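Local coordinates for protein ALDH21) (Physcomitrella patens subsp. patens, PDB 5MZ5) that acts as an NADP(+)-dependent succinic semialdehyde dehydrogenase of the aldehyde dehydrogenase family, at residues G287-C292 with M323-V328. Sequence-based numbering, arbitrary orientation.
Sequences GGNAPC and MQRLYV
Cys292 CB rests on Met323 SD, 3.6 Å away, and faces Leu326 CD1 more loosely, forming the apolar centre where two neighbouring parallel strands meet. The strands belong to a beta-alpha-beta unit of the aldehyde dehydrogenase fold: helix 301-313 connects them and lays Leu308 over this same face of the sheet, against Cys292, Met323 and Leu326. Met323 has CG anti to its backbone N (chi1 -179°), which sends the chain along the strand until its sulfur reaches Cys292. On the other face Pro291 CB touches the edge of the Tyr327 ring at CE2 (3.8 Å), and helix 428-435 packs there through Cys435.

Between the faces runs the backbone ladder. Cys292 N donates to Arg325 O and Tyr327 N to Cys292 O, each at 2.8 Å, while Ala290 O accepts from both Gln324 N and Arg325 N.

Pro291 also begins the polar edge, its CB lying 3.6 Å above one face of the Arg325 guanidinium, offset toward the rim. The chain of Arg325 bends at chi3 (-72°), bringing the guanidinium side-on to Asn289: NE reaches Asn289 OD1 at 3.0 Å from above the carbonyl plane, whereas NH1 meets Asn289 O at 3.0 Å, almost in line with the C=O bond. The remaining nitrogen, NH2, donates to Tyr327 OH and to Glu434 O. A lysine here has no flat guanidinium and would probably leave one of the two Asn289 oxygens without its donor and the Pro291 ring without the plane it packs on.

Farther out, Gly288 N bonds Glu414, an NADP(+)-binding residue, so this edge borders the cofactor site. Beside it the amides of Asn289 and Gln324 stack with their planes 20° apart, held by outside carbonyls: Asn289 ND2 donates to Arg411 O and Gln324 NE2 to Glu413 O.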
ATOM      1  N   GLY A 287      28.353   6.001 -10.778  1.00 29.11           N
ATOM      2  CA  GLY A 287      29.126   4.762 -10.810  1.00 29.92           C
ATOM      3  C   GLY A 287      29.129   3.885  -9.574  1.00 34.29           C
ATOM      4  O   GLY A 287      28.440   4.159  -8.588  1.00 33.31           O
ATOM      5  N   GLY A 288      29.913   2.818  -9.641  1.00 30.29           N
ATOM      6  CA  GLY A 288      30.068   1.893  -8.537  1.00 29.25           C
ATOM      7  C   GLY A 288      31.388   1.167  -8.539  1.00 31.77           C
ATOM      8  O   GLY A 288      32.206   1.341  -9.440  1.00 31.90           O
ATOM      9  N   ASN A 289      31.613   0.384  -7.504  1.00 29.15           N
ATOM     10  CA  ASN A 289      32.816  -0.459  -7.364  1.00 29.59           C
ATOM     11  C   ASN A 289      32.287  -1.697  -6.641  1.00 31.75           C
ATOM     12  O   ASN A 289      32.573  -1.933  -5.459  1.00 31.83           O
ATOM     13  CB  ASN A 289      33.924   0.274  -6.591  1.00 25.59           C
ATOM     14  CG  ASN A 289      35.214  -0.480  -6.388  1.00 40.93           C
ATOM     15  OD1 ASN A 289      35.316  -1.706  -6.580  1.00 36.43           O
ATOM     16  ND2 ASN A 289      36.235   0.248  -5.982  1.00 36.30           N
ATOM     17  N   ALA A 290      31.437  -2.443  -7.373  1.00 26.79           N
ATOM     18  CA  ALA A 290      30.691  -3.583  -6.875  1.00 25.81           C
ATOM     19  C   ALA A 290      31.518  -4.809  -6.477  1.00 30.58           C
ATOM     20  O   ALA A 290      32.241  -5.398  -7.290  1.00 30.09           O
ATOM     21  CB  ALA A 290      29.617  -3.986  -7.867  1.00 25.91           C
ATOM     22  N   PRO A 291      31.340  -5.235  -5.208  1.00 25.42           N
ATOM     23  CA  PRO A 291      32.007  -6.454  -4.740  1.00 25.04           C
ATOM     24  C   PRO A 291      31.069  -7.687  -4.792  1.00 30.12           C
ATOM     25  O   PRO A 291      29.847  -7.562  -4.847  1.00 28.27           O
ATOM     26  CB  PRO A 291      32.353  -6.099  -3.299  1.00 26.13           C
ATOM     27  CG  PRO A 291      31.216  -5.188  -2.869  1.00 29.23           C
ATOM     28  CD  PRO A 291      30.589  -4.591  -4.114  1.00 24.91           C
ATOM     29  N   CYS A 292      31.648  -8.882  -4.717  1.00 29.25           N
ATOM     30  CA  CYS A 292      30.880 -10.123  -4.632  1.00 28.91           C
ATOM     31  C   CYS A 292      31.572 -11.050  -3.655  1.00 32.96           C
ATOM     32  O   CYS A 292      32.784 -11.216  -3.736  1.00 32.94           O
ATOM     33  CB  CYS A 292      30.693 -10.790  -5.998  1.00 28.52           C
ATOM     34  SG  CYS A 292      29.566 -12.219  -5.990  1.00 32.08           S
ATOM     35  N   MET A 323      31.051  -6.284 -11.724  1.00 23.88           N
ATOM     36  CA  MET A 323      31.672  -6.884 -10.531  1.00 22.41           C
ATOM     37  C   MET A 323      33.184  -6.625 -10.605  1.00 27.74           C
ATOM     38  O   MET A 323      33.914  -7.294 -11.347  1.00 27.85           O
ATOM     39  CB  MET A 323      31.338  -8.375 -10.406  1.00 24.38           C
ATOM     40  CG  MET A 323      31.930  -9.059  -9.175  1.00 27.66           C
ATOM     41  SD  MET A 323      31.864 -10.866  -9.372  1.00 31.54           S
ATOM     42  CE  MET A 323      33.262 -11.110 -10.496  1.00 28.55           C
ATOM     43  N   GLN A 324      33.635  -5.607  -9.868  1.00 25.94           N
ATOM     44  CA  GLN A 324      35.038  -5.191  -9.866  1.00 25.80           C
ATOM     45  C   GLN A 324      35.878  -5.963  -8.848  1.00 28.86           C
ATOM     46  O   GLN A 324      37.059  -6.181  -9.090  1.00 26.39           O
ATOM     47  CB  GLN A 324      35.137  -3.680  -9.619  1.00 25.99           C
ATOM     48  CG  GLN A 324      36.515  -3.100  -9.943  1.00 28.85           C
ATOM     49  CD  GLN A 324      36.524  -1.599  -9.800  1.00 42.74           C
ATOM     50  OE1 GLN A 324      35.652  -0.892 -10.321  1.00 36.86           O
ATOM     51  NE2 GLN A 324      37.495  -1.077  -9.071  1.00 28.75           N
ATOM     52  N   ARG A 325      35.270  -6.353  -7.709  1.00 27.04           N
ATOM     53  CA  ARG A 325      35.973  -7.030  -6.613  1.00 27.76           C
ATOM     54  C   ARG A 325      35.313  -8.358  -6.258  1.00 32.65           C
ATOM     55  O   ARG A 325      34.089  -8.431  -6.090  1.00 30.92           O
ATOM     56  CB  ARG A 325      36.068  -6.122  -5.370  1.00 26.79           C
ATOM     57  CG  ARG A 325      36.752  -4.768  -5.620  1.00 27.98           C
ATOM     58  CD  ARG A 325      36.698  -3.888  -4.391  1.00 29.24           C
ATOM     59  NE  ARG A 325      35.359  -3.350  -4.117  1.00 27.87           N
ATOM     60  CZ  ARG A 325      34.806  -3.293  -2.910  1.00 37.74           C
ATOM     61  NH1 ARG A 325      33.620  -2.727  -2.745  1.00 27.02           N
ATOM     62  NH2 ARG A 325      35.444  -3.788  -1.852  1.00 24.55           N
ATOM     63  N   LEU A 326      36.139  -9.413  -6.180  1.00 29.32           N
ATOM     64  CA  LEU A 326      35.679 -10.757  -5.891  1.00 29.50           C
ATOM     65  C   LEU A 326      36.377 -11.290  -4.639  1.00 34.36           C
ATOM     66  O   LEU A 326      37.600 -11.417  -4.629  1.00 36.17           O
ATOM     67  CB  LEU A 326      35.915 -11.663  -7.119  1.00 29.06           C
ATOM     68  CG  LEU A 326      35.502 -13.135  -7.051  1.00 32.49           C
ATOM     69  CD1 LEU A 326      34.061 -13.324  -6.496  1.00 31.33           C
ATOM     70  CD2 LEU A 326      35.678 -13.799  -8.415  1.00 32.34           C
ATOM     71  N   TYR A 327      35.580 -11.588  -3.595  1.00 28.39           N
ATOM     72  CA  TYR A 327      36.014 -12.102  -2.290  1.00 27.48           C
ATOM     73  C   TYR A 327      35.573 -13.548  -2.170  1.00 31.27           C
ATOM     74  O   TYR A 327      34.376 -13.840  -2.196  1.00 29.49           O
ATOM     75  CB  TYR A 327      35.447 -11.227  -1.141  1.00 27.26           C
ATOM     76  CG  TYR A 327      35.931  -9.795  -1.244  1.00 26.89           C
ATOM     77  CD1 TYR A 327      37.161  -9.412  -0.707  1.00 28.99           C
ATOM     78  CD2 TYR A 327      35.188  -8.836  -1.930  1.00 25.73           C
ATOM     79  CE1 TYR A 327      37.640  -8.109  -0.850  1.00 30.00           C
ATOM     80  CE2 TYR A 327      35.659  -7.537  -2.090  1.00 26.63           C
ATOM     81  CZ  TYR A 327      36.886  -7.176  -1.549  1.00 37.96           C
ATOM     82  OH  TYR A 327      37.347  -5.897  -1.719  1.00 36.98           O
ATOM     83  N   VAL A 328      36.547 -14.464  -2.142  1.00 28.90           N
ATOM     84  CA  VAL A 328      36.273 -15.901  -2.083  1.00 28.85           C
ATOM     85  C   VAL A 328      36.813 -16.486  -0.778  1.00 32.61           C
ATOM     86  O   VAL A 328      37.946 -16.211  -0.401  1.00 30.27           O
ATOM     87  CB  VAL A 328      36.845 -16.631  -3.330  1.00 31.73           C
ATOM     88  CG1 VAL A 328      36.533 -18.123  -3.288  1.00 31.52           C
ATOM     89  CG2 VAL A 328      36.324 -15.997  -4.624  1.00 29.76           C
TER